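Local atomic coordinates of catechol 1,2-dioxygenase (Pseudomonas putida, PDB entry 2AZQ), a protein that probably catalyses the iron(III)-dependent cleavage of catechol by dioxygen to cis,cis-muconate, the first step of catechol breakdown in the beta-ketoadipate pathway. Residues 226-232 against 288-293; 119-124 against 186-192; 106-112 against 304-309. All coordinates share one frame; numbering follows the deposited sequence.

Contact 1: 226-232 against 288-293. Unlike the reference sequence in segment 226-232: Phe229 (reference Pro).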
loop_
_atom_site.group_PDB
_atom_site.type_symbol
_atom_site.label_atom_id
_atom_site.label_comp_id
_atom_site.label_asym_id
_atom_site.label_seq_id
_atom_site.Cartn_x
_atom_site.Cartn_y
_atom_site.Cartn_z
ATOM N N ILE A 226 19.540 21.970 0.076
ATOM C CA ILE A 226 20.252 23.236 0.144
ATOM C C ILE A 226 19.237 24.360 0.266
ATOM O O ILE A 226 18.260 24.450 -0.485
ATOM C CB ILE A 226 21.199 23.384 -1.076
ATOM C CG1 ILE A 226 22.124 22.153 -1.093
ATOM C CG2 ILE A 226 22.043 24.660 -0.963
ATOM C CD1 ILE A 226 23.433 22.267 -1.812
ATOM N N SER A 227 19.464 25.213 1.250
ATOM C CA SER A 227 18.529 26.268 1.507
ATOM C C SER A 227 19.226 27.413 2.194
ATOM O O SER A 227 20.200 27.212 2.886
ATOM C CB SER A 227 17.373 25.703 2.346
ATOM O OG SER A 227 17.851 24.996 3.479
ATOM N N ALA A 228 18.733 28.620 1.956
ATOM C CA ALA A 228 19.312 29.828 2.518
ATOM C C ALA A 228 18.245 30.897 2.702
ATOM O O ALA A 228 17.376 31.092 1.843
ATOM C CB ALA A 228 20.443 30.357 1.609
ATOM N N PHE A 229 18.318 31.578 3.843
ATOM C CA PHE A 229 17.374 32.634 4.173
ATOM C C PHE A 229 17.114 33.477 2.931
ATOM O O PHE A 229 18.039 34.063 2.368
ATOM C CB PHE A 229 17.983 33.488 5.259
ATOM C CG PHE A 229 18.457 32.702 6.434
ATOM C CD1 PHE A 229 19.257 31.567 6.252
ATOM C CD2 PHE A 229 18.119 33.093 7.743
ATOM C CE1 PHE A 229 19.719 30.817 7.368
ATOM C CE2 PHE A 229 18.567 32.362 8.867
ATOM C CZ PHE A 229 19.370 31.218 8.679
ATOM N N GLY A 230 15.866 33.507 2.478
ATOM C CA GLY A 230 15.528 34.306 1.305
ATOM C C GLY A 230 15.847 33.673 -0.038
ATOM O O GLY A 230 15.979 34.355 -1.064
ATOM N N HIS A 231 15.973 32.351 -0.038
ATOM C CA HIS A 231 16.264 31.642 -1.271
ATOM C C HIS A 231 15.385 30.383 -1.391
ATOM O O HIS A 231 14.797 29.921 -0.409
ATOM C CB HIS A 231 17.787 31.390 -1.355
ATOM C CG HIS A 231 18.586 32.657 -1.541
ATOM N ND1 HIS A 231 18.563 33.392 -2.715
ATOM C CD2 HIS A 231 19.364 33.361 -0.677
ATOM C CE1 HIS A 231 19.291 34.488 -2.565
ATOM N NE2 HIS A 231 19.789 34.493 -1.339
ATOM N N ARG A 232 15.234 29.878 -2.610
ATOM C CA ARG A 232 14.390 28.718 -2.834
ATOM C C ARG A 232 15.109 27.406 -2.512
ATOM O O ARG A 232 16.190 27.125 -3.024
ATOM C CB ARG A 232 13.899 28.737 -4.281
ATOM C CG ARG A 232 12.890 27.657 -4.627
ATOM C CD ARG A 232 12.410 27.751 -6.073
ATOM N NE ARG A 232 11.394 26.743 -6.374
ATOM C CZ ARG A 232 10.955 26.467 -7.600
ATOM N NH1 ARG A 232 11.438 27.120 -8.650
ATOM N NH2 ARG A 232 10.046 25.521 -7.780
ATOM N N PHE A 288 26.492 24.848 -5.912
ATOM C CA PHE A 288 25.059 24.892 -6.110
ATOM C C PHE A 288 24.722 26.342 -6.265
ATOM O O PHE A 288 25.272 27.187 -5.560
ATOM C CB PHE A 288 24.352 24.287 -4.911
ATOM C CG PHE A 288 24.857 22.933 -4.558
ATOM C CD1 PHE A 288 26.027 22.790 -3.817
ATOM C CD2 PHE A 288 24.180 21.787 -5.003
ATOM C CE1 PHE A 288 26.515 21.517 -3.517
ATOM C CE2 PHE A 288 24.666 20.505 -4.708
ATOM C CZ PHE A 288 25.831 20.365 -3.964
ATOM N N ARG A 289 23.858 26.620 -7.230
ATOM C CA ARG A 289 23.425 27.971 -7.525
ATOM C C ARG A 289 21.930 27.968 -7.219
ATOM O O ARG A 289 21.187 27.180 -7.804
ATOM C CB ARG A 289 23.699 28.265 -9.003
ATOM C CG ARG A 289 23.370 29.680 -9.404
ATOM C CD ARG A 289 23.806 30.014 -10.786
ATOM N NE ARG A 289 23.682 31.455 -10.930
ATOM C CZ ARG A 289 24.039 32.167 -12.004
ATOM N NH1 ARG A 289 24.563 31.573 -13.082
ATOM N NH2 ARG A 289 23.889 33.494 -11.992
ATOM N N LEU A 290 21.492 28.819 -6.292
ATOM C CA LEU A 290 20.075 28.861 -5.909
ATOM C C LEU A 290 19.286 29.962 -6.600
ATOM O O LEU A 290 19.831 30.796 -7.312
ATOM C CB LEU A 290 19.909 29.035 -4.391
ATOM C CG LEU A 290 20.585 28.069 -3.414
ATOM C CD1 LEU A 290 20.325 28.532 -2.006
ATOM C CD2 LEU A 290 20.067 26.659 -3.586
ATOM N N GLN A 291 17.982 29.945 -6.367
ATOM C CA GLN A 291 17.074 30.914 -6.940
ATOM C C GLN A 291 16.529 31.836 -5.880
ATOM O O GLN A 291 16.427 31.462 -4.700
ATOM C CB GLN A 291 15.902 30.201 -7.586
ATOM C CG GLN A 291 16.249 29.388 -8.816
ATOM C CD GLN A 291 15.033 28.662 -9.377
ATOM O OE1 GLN A 291 13.935 29.207 -9.403
ATOM N NE2 GLN A 291 15.231 27.438 -9.837
ATOM N N GLY A 292 16.168 33.043 -6.315
ATOM C CA GLY A 292 15.579 34.010 -5.408
ATOM C C GLY A 292 14.254 33.421 -4.955
ATOM O O GLY A 292 13.481 32.907 -5.772
ATOM N N ALA A 293 14.004 33.434 -3.650
ATOM C CA ALA A 293 12.734 32.932 -3.135
ATOM C C ALA A 293 11.733 34.056 -3.311
ATOM O O ALA A 293 12.099 35.245 -3.352
ATOM C CB ALA A 293 12.848 32.597 -1.678
#

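Contact 2: 119-124 against 186-192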
loop_
_atom_site.group_PDB
_atom_site.type_symbol
_atom_site.label_atom_id
_atom_site.label_comp_id
_atom_site.label_asym_id
_atom_site.label_seq_id
_atom_site.Cartn_x
_atom_site.Cartn_y
_atom_site.Cartn_z
ATOM N N GLY A 119 31.213 25.726 8.151
ATOM C CA GLY A 119 32.150 25.508 7.058
ATOM C C GLY A 119 32.876 24.196 6.776
ATOM O O GLY A 119 33.045 23.846 5.618
ATOM N N GLU A 120 33.325 23.492 7.807
ATOM C CA GLU A 120 34.063 22.235 7.670
ATOM C C GLU A 120 33.517 21.152 8.576
ATOM O O GLU A 120 33.002 21.433 9.647
ATOM C CB GLU A 120 35.548 22.425 8.045
ATOM C CG GLU A 120 36.456 22.866 6.921
ATOM C CD GLU A 120 37.924 22.958 7.343
ATOM O OE1 GLU A 120 38.221 23.753 8.274
ATOM O OE2 GLU A 120 38.778 22.248 6.738
ATOM N N VAL A 121 33.678 19.905 8.165
ATOM C CA VAL A 121 33.238 18.794 8.990
ATOM C C VAL A 121 33.765 17.467 8.434
ATOM O O VAL A 121 34.045 17.354 7.242
ATOM C CB VAL A 121 31.658 18.745 9.065
ATOM C CG1 VAL A 121 31.072 18.308 7.750
ATOM C CG2 VAL A 121 31.210 17.839 10.181
ATOM N N ARG A 122 33.956 16.477 9.294
ATOM C CA ARG A 122 34.326 15.156 8.798
ATOM C C ARG A 122 32.978 14.421 8.926
ATOM O O ARG A 122 32.264 14.608 9.918
ATOM C CB ARG A 122 35.372 14.477 9.676
ATOM C CG ARG A 122 35.612 13.039 9.273
ATOM C CD ARG A 122 36.801 12.438 9.980
ATOM N NE ARG A 122 37.023 11.034 9.621
ATOM C CZ ARG A 122 38.160 10.378 9.840
ATOM N NH1 ARG A 122 39.191 10.986 10.414
ATOM N NH2 ARG A 122 38.267 9.108 9.497
ATOM N N MET A 123 32.628 13.598 7.941
ATOM C CA MET A 123 31.354 12.886 7.965
ATOM C C MET A 123 31.351 11.407 8.389
ATOM O O MET A 123 30.312 10.913 8.819
ATOM C CB MET A 123 30.685 12.981 6.585
ATOM C CG MET A 123 30.276 14.360 6.156
ATOM S SD MET A 123 29.496 14.252 4.541
ATOM C CE MET A 123 28.041 13.331 4.971
ATOM N N ASP A 124 32.479 10.710 8.259
ATOM C CA ASP A 124 32.555 9.274 8.596
ATOM C C ASP A 124 33.081 8.978 10.012
ATOM O O ASP A 124 33.826 9.780 10.580
ATOM C CB ASP A 124 33.488 8.553 7.621
ATOM C CG ASP A 124 34.933 9.019 7.752
ATOM O OD1 ASP A 124 35.233 10.145 7.315
ATOM O OD2 ASP A 124 35.761 8.289 8.323
ATOM N N ARG A 186 31.446 28.865 1.193
ATOM C CA ARG A 186 31.842 27.510 0.868
ATOM C C ARG A 186 31.644 26.487 1.972
ATOM O O ARG A 186 31.483 26.828 3.149
ATOM C CB ARG A 186 33.290 27.485 0.382
ATOM C CG ARG A 186 34.247 28.140 1.333
ATOM C CD ARG A 186 35.692 28.002 0.881
ATOM N NE ARG A 186 36.573 28.517 1.927
ATOM C CZ ARG A 186 37.692 27.915 2.323
ATOM N NH1 ARG A 186 38.075 26.765 1.756
ATOM N NH2 ARG A 186 38.412 28.448 3.310
ATOM N N TYR A 187 31.627 25.224 1.558
ATOM C CA TYR A 187 31.453 24.103 2.463
ATOM C C TYR A 187 32.590 23.172 2.104
ATOM O O TYR A 187 32.976 23.087 0.929
ATOM C CB TYR A 187 30.088 23.425 2.228
ATOM C CG TYR A 187 29.946 22.720 0.887
ATOM C CD1 TYR A 187 30.342 21.387 0.726
ATOM C CD2 TYR A 187 29.440 23.387 -0.224
ATOM C CE1 TYR A 187 30.222 20.735 -0.523
ATOM C CE2 TYR A 187 29.317 22.751 -1.462
ATOM C CZ TYR A 187 29.704 21.423 -1.608
ATOM O OH TYR A 187 29.537 20.781 -2.824
ATOM N N ARG A 188 33.120 22.495 3.121
ATOM C CA ARG A 188 34.238 21.539 2.993
ATOM C C ARG A 188 33.833 20.235 3.698
ATOM O O ARG A 188 33.392 20.268 4.841
ATOM C CB ARG A 188 35.484 22.118 3.683
ATOM C CG ARG A 188 36.583 22.728 2.799
ATOM C CD ARG A 188 37.481 21.627 2.210
ATOM N NE ARG A 188 37.841 20.619 3.216
ATOM C CZ ARG A 188 37.485 19.330 3.152
ATOM N NH1 ARG A 188 36.757 18.885 2.124
ATOM N NH2 ARG A 188 37.827 18.487 4.131
ATOM N N ALA A 189 33.976 19.088 3.046
ATOM C CA ALA A 189 33.597 17.837 3.713
ATOM C C ALA A 189 34.570 16.674 3.509
ATOM O O ALA A 189 34.775 16.220 2.394
ATOM C CB ALA A 189 32.201 17.428 3.276
ATOM N N ARG A 190 35.170 16.202 4.594
ATOM C CA ARG A 190 36.104 15.069 4.551
ATOM C C ARG A 190 35.233 13.828 4.786
ATOM O O ARG A 190 34.574 13.712 5.815
ATOM C CB ARG A 190 37.172 15.242 5.661
ATOM C CG ARG A 190 38.355 14.231 5.685
ATOM C CD ARG A 190 37.932 12.862 6.194
ATOM N NE ARG A 190 38.993 11.842 6.190
ATOM C CZ ARG A 190 40.135 11.908 6.875
ATOM N NH1 ARG A 190 40.398 12.957 7.638
ATOM N NH2 ARG A 190 40.988 10.892 6.832
ATOM N N SER A 191 35.202 12.910 3.832
ATOM C CA SER A 191 34.349 11.740 4.008
ATOM C C SER A 191 34.892 10.488 3.283
ATOM O O SER A 191 36.110 10.236 3.300
ATOM C CB SER A 191 32.930 12.106 3.540
ATOM O OG SER A 191 31.980 11.089 3.795
ATOM N N ILE A 192 33.998 9.684 2.700
ATOM C CA ILE A 192 34.411 8.499 1.949
ATOM C C ILE A 192 33.554 8.265 0.707
ATOM O O ILE A 192 32.356 8.548 0.685
ATOM C CB ILE A 192 34.382 7.204 2.798
ATOM C CG1 ILE A 192 32.945 6.837 3.175
ATOM C CG2 ILE A 192 35.249 7.376 4.042
ATOM C CD1 ILE A 192 32.835 5.502 3.835
#

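Contact 3: 106-112 against 304-309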
loop_
_atom_site.group_PDB
_atom_site.type_symbol
_atom_site.label_atom_id
_atom_site.label_comp_id
_atom_site.label_asym_id
_atom_site.label_seq_id
_atom_site.Cartn_x
_atom_site.Cartn_y
_atom_site.Cartn_z
ATOM N N GLU A 106 14.423 13.207 -4.182
ATOM C CA GLU A 106 14.952 13.163 -2.818
ATOM C C GLU A 106 15.346 11.754 -2.362
ATOM O O GLU A 106 16.410 11.565 -1.778
ATOM C CB GLU A 106 13.905 13.721 -1.846
ATOM C CG GLU A 106 14.202 13.456 -0.370
ATOM C CD GLU A 106 13.163 14.071 0.584
ATOM O OE1 GLU A 106 13.184 13.737 1.783
ATOM O OE2 GLU A 106 12.333 14.889 0.149
ATOM N N GLY A 107 14.494 10.768 -2.634
ATOM C CA GLY A 107 14.778 9.419 -2.166
ATOM C C GLY A 107 14.038 9.187 -0.847
ATOM O O GLY A 107 13.580 10.139 -0.204
ATOM N N PRO A 108 13.928 7.936 -0.394
ATOM C CA PRO A 108 13.219 7.627 0.851
ATOM C C PRO A 108 14.040 7.542 2.134
ATOM O O PRO A 108 13.462 7.281 3.198
ATOM C CB PRO A 108 12.623 6.279 0.532
ATOM C CG PRO A 108 13.860 5.605 -0.093
ATOM C CD PRO A 108 14.412 6.694 -1.028
ATOM N N LEU A 109 15.356 7.769 2.053
ATOM C CA LEU A 109 16.253 7.622 3.203
ATOM C C LEU A 109 16.835 8.829 3.954
ATOM O O LEU A 109 17.943 8.737 4.485
ATOM C CB LEU A 109 17.403 6.722 2.774
ATOM C CG LEU A 109 16.931 5.532 1.920
ATOM C CD1 LEU A 109 18.114 4.961 1.154
ATOM C CD2 LEU A 109 16.253 4.495 2.767
ATOM N N TYR A 110 16.113 9.937 4.025
ATOM C CA TYR A 110 16.595 11.107 4.757
ATOM C C TYR A 110 16.287 10.932 6.241
ATOM O O TYR A 110 15.357 10.209 6.585
ATOM C CB TYR A 110 15.871 12.356 4.274
ATOM C CG TYR A 110 16.248 13.615 5.021
ATOM C CD1 TYR A 110 17.488 14.234 4.816
ATOM C CD2 TYR A 110 15.356 14.193 5.921
ATOM C CE1 TYR A 110 17.820 15.422 5.487
ATOM C CE2 TYR A 110 15.661 15.361 6.595
ATOM C CZ TYR A 110 16.887 15.989 6.376
ATOM O OH TYR A 110 17.126 17.223 6.967
ATOM N N VAL A 111 17.064 11.587 7.110
ATOM C CA VAL A 111 16.870 11.551 8.571
ATOM C C VAL A 111 17.155 12.948 9.153
ATOM O O VAL A 111 18.271 13.480 9.034
ATOM C CB VAL A 111 17.810 10.569 9.291
ATOM C CG1 VAL A 111 17.434 10.543 10.767
ATOM C CG2 VAL A 111 17.751 9.176 8.660
ATOM N N ALA A 112 16.156 13.534 9.801
ATOM C CA ALA A 112 16.276 14.882 10.346
ATOM C C ALA A 112 17.252 15.083 11.491
ATOM O O ALA A 112 17.663 14.140 12.151
ATOM C CB ALA A 112 14.907 15.373 10.757
ATOM N N ARG A 304 6.639 16.251 3.178
ATOM C CA ARG A 304 6.873 14.831 3.096
ATOM C C ARG A 304 7.372 14.355 4.474
ATOM O O ARG A 304 8.229 14.995 5.090
ATOM C CB ARG A 304 7.915 14.533 2.018
ATOM C CG ARG A 304 8.305 13.070 1.936
ATOM C CD ARG A 304 9.215 12.744 0.759
ATOM N NE ARG A 304 9.467 11.311 0.743
ATOM C CZ ARG A 304 10.109 10.660 -0.215
ATOM N NH1 ARG A 304 10.281 9.346 -0.128
ATOM N NH2 ARG A 304 10.578 11.316 -1.254
ATOM N N PRO A 305 6.769 13.284 5.015
ATOM C CA PRO A 305 7.135 12.700 6.309
ATOM C C PRO A 305 8.563 12.115 6.243
ATOM O O PRO A 305 8.953 11.510 5.241
ATOM C CB PRO A 305 6.071 11.624 6.493
ATOM C CG PRO A 305 4.881 12.207 5.749
ATOM C CD PRO A 305 5.594 12.586 4.471
ATOM N N ARG A 306 9.357 12.293 7.294
ATOM C CA ARG A 306 10.716 11.786 7.249
ATOM C C ARG A 306 11.200 11.293 8.584
ATOM O O ARG A 306 10.769 11.762 9.630
ATOM C CB ARG A 306 11.658 12.872 6.716
ATOM C CG ARG A 306 11.311 13.303 5.290
ATOM C CD ARG A 306 12.069 14.542 4.908
ATOM N NE ARG A 306 11.638 15.120 3.640
ATOM C CZ ARG A 306 10.967 16.260 3.523
ATOM N NH1 ARG A 306 10.635 16.961 4.599
ATOM N NH2 ARG A 306 10.653 16.712 2.326
ATOM N N ALA A 307 12.113 10.338 8.541
ATOM C CA ALA A 307 12.660 9.796 9.757
ATOM C C ALA A 307 13.094 10.921 10.690
ATOM O O ALA A 307 13.896 11.814 10.341
ATOM C CB ALA A 307 13.843 8.863 9.442
ATOM N N LEU A 308 12.529 10.872 11.881
ATOM C CA LEU A 308 12.851 11.829 12.917
ATOM C C LEU A 308 12.435 13.290 12.812
ATOM O O LEU A 308 12.855 14.067 13.668
ATOM C CB LEU A 308 14.356 11.779 13.232
ATOM C CG LEU A 308 14.783 10.757 14.290
ATOM C CD1 LEU A 308 14.114 9.432 14.018
ATOM C CD2 LEU A 308 16.310 10.628 14.310
ATOM N N GLN A 309 11.649 13.719 11.824
ATOM C CA GLN A 309 11.322 15.136 11.902
ATOM C C GLN A 309 10.263 15.364 12.975
ATOM O O GLN A 309 9.943 16.501 13.324
ATOM C CB GLN A 309 10.932 15.754 10.550
ATOM C CG GLN A 309 9.921 15.065 9.680
ATOM C CD GLN A 309 9.698 15.872 8.399
ATOM O OE1 GLN A 309 10.638 16.175 7.668
ATOM N NE2 GLN A 309 8.453 16.232 8.136
#

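Contact 1: 226-232 against 288-293
The carbonyl oxygen of Gln291 takes a hydrogen bond from the backbone of Arg232, N to O 2.9 Å and nearly straight at 167°. A weak second one comes from His231 ND1, 3.5 Å from the same O, which lies at the imidazole edge, in plane. The setting is the hairpin connection between antiparallel strands 217-227 and 234-240 of the intradiol dioxygenase domain's mixed beta sheet, made by a type II turn from Ala228 to His231 with Gly230 at its positive-phi corner; the chain leaving strand 281-289 runs past it. Gly230 O accepts a weak bond from Ala293 N at 3.4 Å.

Next to the turn, Leu290 spreads its two methyls. CD1 meets His231 CB at 3.9 Å and faces Ala228 CB, while CD2 lies 3.8 Å from Ile226 CG2. Its CG stands anti to the carbonyl carbon (chi1 -55°), which carries both branches toward the hairpin. Ile226 CD1 is placed over one face of the Phe288 ring, its closeness doubtful, the side chains crossing at about a right angle; Phe224 and Phe286 also meet that ring. With an alanine in place of Phe288, Phe224 and Phe286 would probably lose their common aromatic partner and the Ile226 side chain its aromatic neighbour.

Arg232 and Gln291 run side by side in the same direction. Arg232 is extended from CG to NE; its NH2 forms a salt bridge with Asp92 of helix 80-94, while NH1 bonds weakly to Gln291 OE1 at 3.3 Å, the oxygen lying at the guanidinium edge with the amide plane turned 89° away.

Contact 2: 119-124 against 186-192
Arg122 and Arg190 lie side by side, pointing the same way, with their guanidinium groups stacked flat: centres 3.9 Å apart, planes 13° from parallel. They project from one face of a parallel strand pair in the intradiol dioxygenase domain's mixed beta sheet, where the weakly bonded strand 120-122 lies between 186-192 and the side of 176-180. With CG anti to the backbone N (chi1 172°), the extended Arg122 chain runs alongside Arg190, which bends at chi2 (-74°) to lay its plane against that of Arg122.

The like charges are probably tolerated because Arg122 grips Asp124 side-on, with NE and NH2. Arg122 NH2 meets the syn lone pair of Asp124 OD2 at 2.9 Å, in the guanidinium plane, and NE reaches OD1 from above the carboxylate plane; Gly126 N also bonds to OD2. On the same face Glu120 and Arg188 cross at a slant, packing CG against CB at 3.5 Å; their salt bridge is long.

Backbone bonds hold the pair: Arg188 N to Gly119 O at 2.8 Å, Arg190 N to Val121 O at 3.1 Å, and Met123 N to Arg190 O at 2.9 Å. Past the last of these, Met123 CB lies 3.6 Å from Ser191 OG, whose hydrogen bond goes to His156 NE2.

Contact 3: 106-112 against 304-309
Arg306 brings its CD obliquely against Tyr110 CD2, 3.5 Å away, and carries its guanidinium on to Glu106. Its CG is anti to the carbonyl carbon (chi1 -62°) and the chain is extended to NE, which gives it that reach. Ring and guanidinium planes stand 87° apart, so the tyrosine meets the methylene part of the chain and does not stack on the charged end. The contact joins two irregular segments, the loop before strand 116-118 and the C-terminal tail, which returns through a type II turn from Arg306 to Gln309.

The salt bridge is a side-on, two-nitrogen grip. Arg306 NE reaches Glu106 OE1 at 2.8 Å and NH2 reaches OE2 at 3.3 Å, each on a syn lone pair, with the two groups nearly coplanar (25°). The third nitrogen turns back into the tail: Arg306 NH1 bonds to Gln309 OE1 at 3.2 Å and also to Ser302 O.

Arg304 brings one face of its guanidinium over Gly107 O without a hydrogen bond; its NH2 pairs with Glu81, and Trp56 of the second subunit makes a cation-pi contact with it. Within the turn, Ala307 O accepts Ala112 N at 2.9 Å, and Val111 CG1 packs on Leu308 CD2 at 3.7 Å.

Tyr110 OH bonds to Asp153, and the side chain of Pro108 is about 6 Å from that of Tyr197, an iron ligand. Both oxygens of the buried Glu106 carboxylate are thus paired with arginine nitrogens, which probably leaves its charge largely compensated, and bonds on all three nitrogens fix the rotation of the Arg306 guanidinium, joining the tail to a loop close to the iron site.

In the fold
From the N terminus the chain runs through the N-terminal helices, the last of them 80-94, to segment 106-112, which waits almost two hundred residues for its partner. Strand 120-122 follows, and contact 2 closes a loop containing Tyr163, an iron ligand, when strand 186-192 pairs with it. The chain passes the remaining iron ligands, Tyr197, His221 and His223, before contact 1 joins 226-232 to 288-293. Contacts 1 and 2 are in series, while contact 3, completed by 304-309, encloses both. Phe288 packs on Tyr187, so contacts 1 and 2 touch, and both reach the same mixed sheet; contact 3 stays about 9 and 10 Å from them by nearest atoms and ties the C-terminal tail to the sheet's entry loop.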